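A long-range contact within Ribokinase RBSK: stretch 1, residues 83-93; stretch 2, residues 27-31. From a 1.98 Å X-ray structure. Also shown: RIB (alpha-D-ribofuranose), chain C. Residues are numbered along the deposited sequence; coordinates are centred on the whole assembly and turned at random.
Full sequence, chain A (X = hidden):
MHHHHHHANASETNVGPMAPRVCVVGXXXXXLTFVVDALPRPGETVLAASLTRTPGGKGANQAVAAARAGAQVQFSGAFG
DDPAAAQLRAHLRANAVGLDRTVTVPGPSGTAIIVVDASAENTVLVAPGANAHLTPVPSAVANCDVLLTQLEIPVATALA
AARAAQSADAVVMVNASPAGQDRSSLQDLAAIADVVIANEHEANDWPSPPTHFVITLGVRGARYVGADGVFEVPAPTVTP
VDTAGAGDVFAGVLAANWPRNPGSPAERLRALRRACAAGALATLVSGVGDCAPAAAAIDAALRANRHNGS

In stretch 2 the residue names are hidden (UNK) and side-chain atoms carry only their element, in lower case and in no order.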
# COMPACT_ATOMS: atom_id res chain seq x y z
N PRO A 83 4.13 16.67 0.67
CA PRO A 83 3.98 16.51 2.13
C PRO A 83 4.75 15.34 2.77
O PRO A 83 5.32 15.50 3.87
CB PRO A 83 2.47 16.35 2.30
CG PRO A 83 1.91 17.18 1.20
CD PRO A 83 2.83 16.86 0.02
N ALA A 84 4.79 14.19 2.10
CA ALA A 84 5.56 13.03 2.62
C ALA A 84 6.99 13.42 2.95
O ALA A 84 7.54 12.98 3.96
CB ALA A 84 5.59 11.88 1.63
N ALA A 85 7.59 14.25 2.10
CA ALA A 85 8.99 14.61 2.28
C ALA A 85 9.27 15.28 3.62
O ALA A 85 10.35 15.13 4.17
CB ALA A 85 9.46 15.50 1.15
N ALA A 86 8.31 16.04 4.15
CA ALA A 86 8.52 16.71 5.45
C ALA A 86 8.68 15.69 6.58
O ALA A 86 9.54 15.81 7.44
CB ALA A 86 7.34 17.66 5.76
N GLN A 87 7.82 14.67 6.57
CA GLN A 87 7.85 13.58 7.53
C GLN A 87 9.12 12.72 7.39
O GLN A 87 9.71 12.30 8.39
CB GLN A 87 6.56 12.76 7.35
CG GLN A 87 6.32 11.68 8.40
CD GLN A 87 4.98 10.97 8.24
OE1 GLN A 87 4.10 11.43 7.50
NE2 GLN A 87 4.82 9.85 8.95
N LEU A 88 9.54 12.48 6.15
CA LEU A 88 10.76 11.71 5.87
C LEU A 88 12.01 12.43 6.37
O LEU A 88 12.89 11.82 7.00
CB LEU A 88 10.89 11.41 4.36
CG LEU A 88 9.77 10.55 3.77
CD1 LEU A 88 9.99 10.44 2.25
CD2 LEU A 88 9.79 9.18 4.45
N ARG A 89 12.10 13.73 6.09
CA ARG A 89 13.21 14.55 6.58
C ARG A 89 13.26 14.61 8.11
O ARG A 89 14.33 14.52 8.70
CB ARG A 89 13.07 16.00 6.05
CG ARG A 89 13.40 16.20 4.60
CD ARG A 89 12.81 17.57 4.11
NE ARG A 89 13.07 17.80 2.67
CZ ARG A 89 14.27 18.13 2.22
NH1 ARG A 89 15.26 18.26 3.09
NH2 ARG A 89 14.48 18.33 0.92
N ALA A 90 12.11 14.79 8.73
CA ALA A 90 12.05 14.91 10.19
C ALA A 90 12.49 13.59 10.84
O ALA A 90 13.15 13.59 11.88
CB ALA A 90 10.65 15.29 10.62
N HIS A 91 12.12 12.46 10.24
CA HIS A 91 12.55 11.12 10.73
C HIS A 91 14.08 11.04 10.79
O HIS A 91 14.65 10.58 11.80
CB HIS A 91 11.94 9.98 9.87
CG HIS A 91 12.52 8.62 10.14
ND1 HIS A 91 12.36 7.96 11.34
CD2 HIS A 91 13.23 7.78 9.35
CE1 HIS A 91 12.95 6.78 11.28
NE2 HIS A 91 13.48 6.64 10.08
N LEU A 92 14.74 11.48 9.73
CA LEU A 92 16.20 11.49 9.66
C LEU A 92 16.84 12.46 10.66
O LEU A 92 17.75 12.08 11.41
CB LEU A 92 16.68 11.75 8.23
CG LEU A 92 16.45 10.53 7.30
CD1 LEU A 92 16.49 10.92 5.84
CD2 LEU A 92 17.46 9.42 7.60
N ARG A 93 16.32 13.69 10.72
CA ARG A 93 16.78 14.66 11.74
C ARG A 93 16.62 14.15 13.16
O ARG A 93 17.51 14.35 13.99
CB ARG A 93 16.04 16.01 11.62
CG ARG A 93 16.27 16.76 10.31
CD ARG A 93 15.83 18.28 10.46
NE ARG A 93 14.48 18.38 11.03
CZ ARG A 93 13.34 18.40 10.33
NH1 ARG A 93 13.35 18.35 9.01
NH2 ARG A 93 12.19 18.47 10.97
N UNK A 27 18.28 5.67 -0.90
CA UNK A 27 16.87 5.97 -1.07
C UNK A 27 16.14 6.25 0.23
O UNK A 27 16.53 5.78 1.31
c UNK A 27 16.19 4.80 -1.77
o UNK A 27 16.49 3.64 -1.04
N UNK A 28 15.06 7.01 0.12
CA UNK A 28 14.20 7.32 1.25
C UNK A 28 12.76 7.23 0.74
O UNK A 28 12.41 7.86 -0.26
c UNK A 28 14.55 9.88 0.89
c UNK A 28 13.65 8.99 3.16
c UNK A 28 14.56 8.70 1.92
N UNK A 29 11.94 6.42 1.41
CA UNK A 29 10.59 6.09 0.95
C UNK A 29 9.66 6.22 2.14
O UNK A 29 10.09 5.98 3.27
c UNK A 29 10.49 4.60 0.52
o UNK A 29 11.57 5.00 -1.58
n UNK A 29 12.08 3.07 -0.52
c UNK A 29 11.43 4.24 -0.62
N UNK A 30 8.40 6.56 1.90
CA UNK A 30 7.37 6.29 2.92
C UNK A 30 6.89 4.83 2.80
O UNK A 30 6.57 4.38 1.70
s UNK A 30 5.79 7.81 5.47
c UNK A 30 6.20 7.27 2.77
c UNK A 30 6.09 9.55 5.09
c UNK A 30 5.17 7.17 3.90
N UNK A 31 6.87 4.10 3.92
CA UNK A 31 6.58 2.67 3.95
C UNK A 31 5.16 2.44 4.40
O UNK A 31 4.73 2.99 5.42
c UNK A 31 8.93 1.79 4.47
c UNK A 31 7.49 1.95 4.96
o UNK A 31 9.80 1.42 5.29
o UNK A 31 9.19 2.03 3.27
O5 RIB C . 14.80 -2.92 3.52
C5 RIB C . 13.47 -2.41 3.76
C4 RIB C . 13.29 -1.09 2.99
O4 RIB C . 13.24 -1.40 1.58
C3 RIB C . 11.97 -0.40 3.28
O3 RIB C . 12.07 0.67 4.26
C2 RIB C . 11.50 0.08 1.92
O2 RIB C . 11.36 1.51 1.88
C1 RIB C . 12.48 -0.43 0.88
O1 RIB C . 13.38 0.60 0.44

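Position 27 has two side-chain atoms, one carbon followed by one oxygen. It lies out of reach of stretch 1, and its oxygen is hydrogen-bonded elsewhere in the structure. A single hydroxyl on CB is the side chain of serine: Ser27, with chi1 in the p well.

Position 28 carries three carbons and no heteroatom. One carbon, bonded to CA, holds the other two, so the side chain branches at CB. Its CA-to-CB bond points toward the helix. One of the two outer carbons lies 3.9 Å from CB of Leu88 and 4.4 Å from CD1 of Leu92. A short, beta-branched, purely carbon side chain is valine. This is Val28, and the carbon that makes both contacts is CG2.

Position 29 has two carbons, the second carrying one oxygen and one nitrogen. The CA-to-CB bond points away from stretch 1. The helix is met instead by the backbone: CD2 of Leu88 sits 3.4 Å from the O atom of position 29. The element labels separate a terminal amide from a carboxylate, and two carbons make it the shorter amide. This is Asn29. Its ND2 donates a hydrogen bond to O2 of the ribose, 3.0 Å away and nearly straight at 170°.

Position 30 is an unbranched chain of two carbons, a sulfur and a last carbon. Its CA-to-CB bond points sideways, but the end of the chain comes nearer the helix. The terminal carbon lies 3.6 Å from CD of Gln87, 3.8 Å from CD2 of Leu88 and 4.2 Å from CB of Ala84. A thioether of this length is methionine. This is Met30, and that carbon is CE. The chi angles are t, p, p.

Position 31 has two carbons, the second carrying two oxygens. It makes no contact with stretch 1. A carboxylate one carbon beyond CB is aspartate: Asp31. The sugar donates to both carboxylate oxygens: O2 of the ribose to OD1 and O3 of the ribose to OD2, each at 2.6 Å.

The contact is a small apolar packing of a helix across a strand, with axes at 91° and 8.8 Å apart at closest approach. No hydrogen bond joins the two stretches. Leu88 is central, touching Val28, Asn29 and Met30. Ala84 and Gln87 meet Met30, while Leu92 meets Val28. Asn29 and Asp31 bind the ribose, as suits a ribokinase, while Val28 and Met30 pack against the helix.

Stretch 2, residues 27-31: SVNMD
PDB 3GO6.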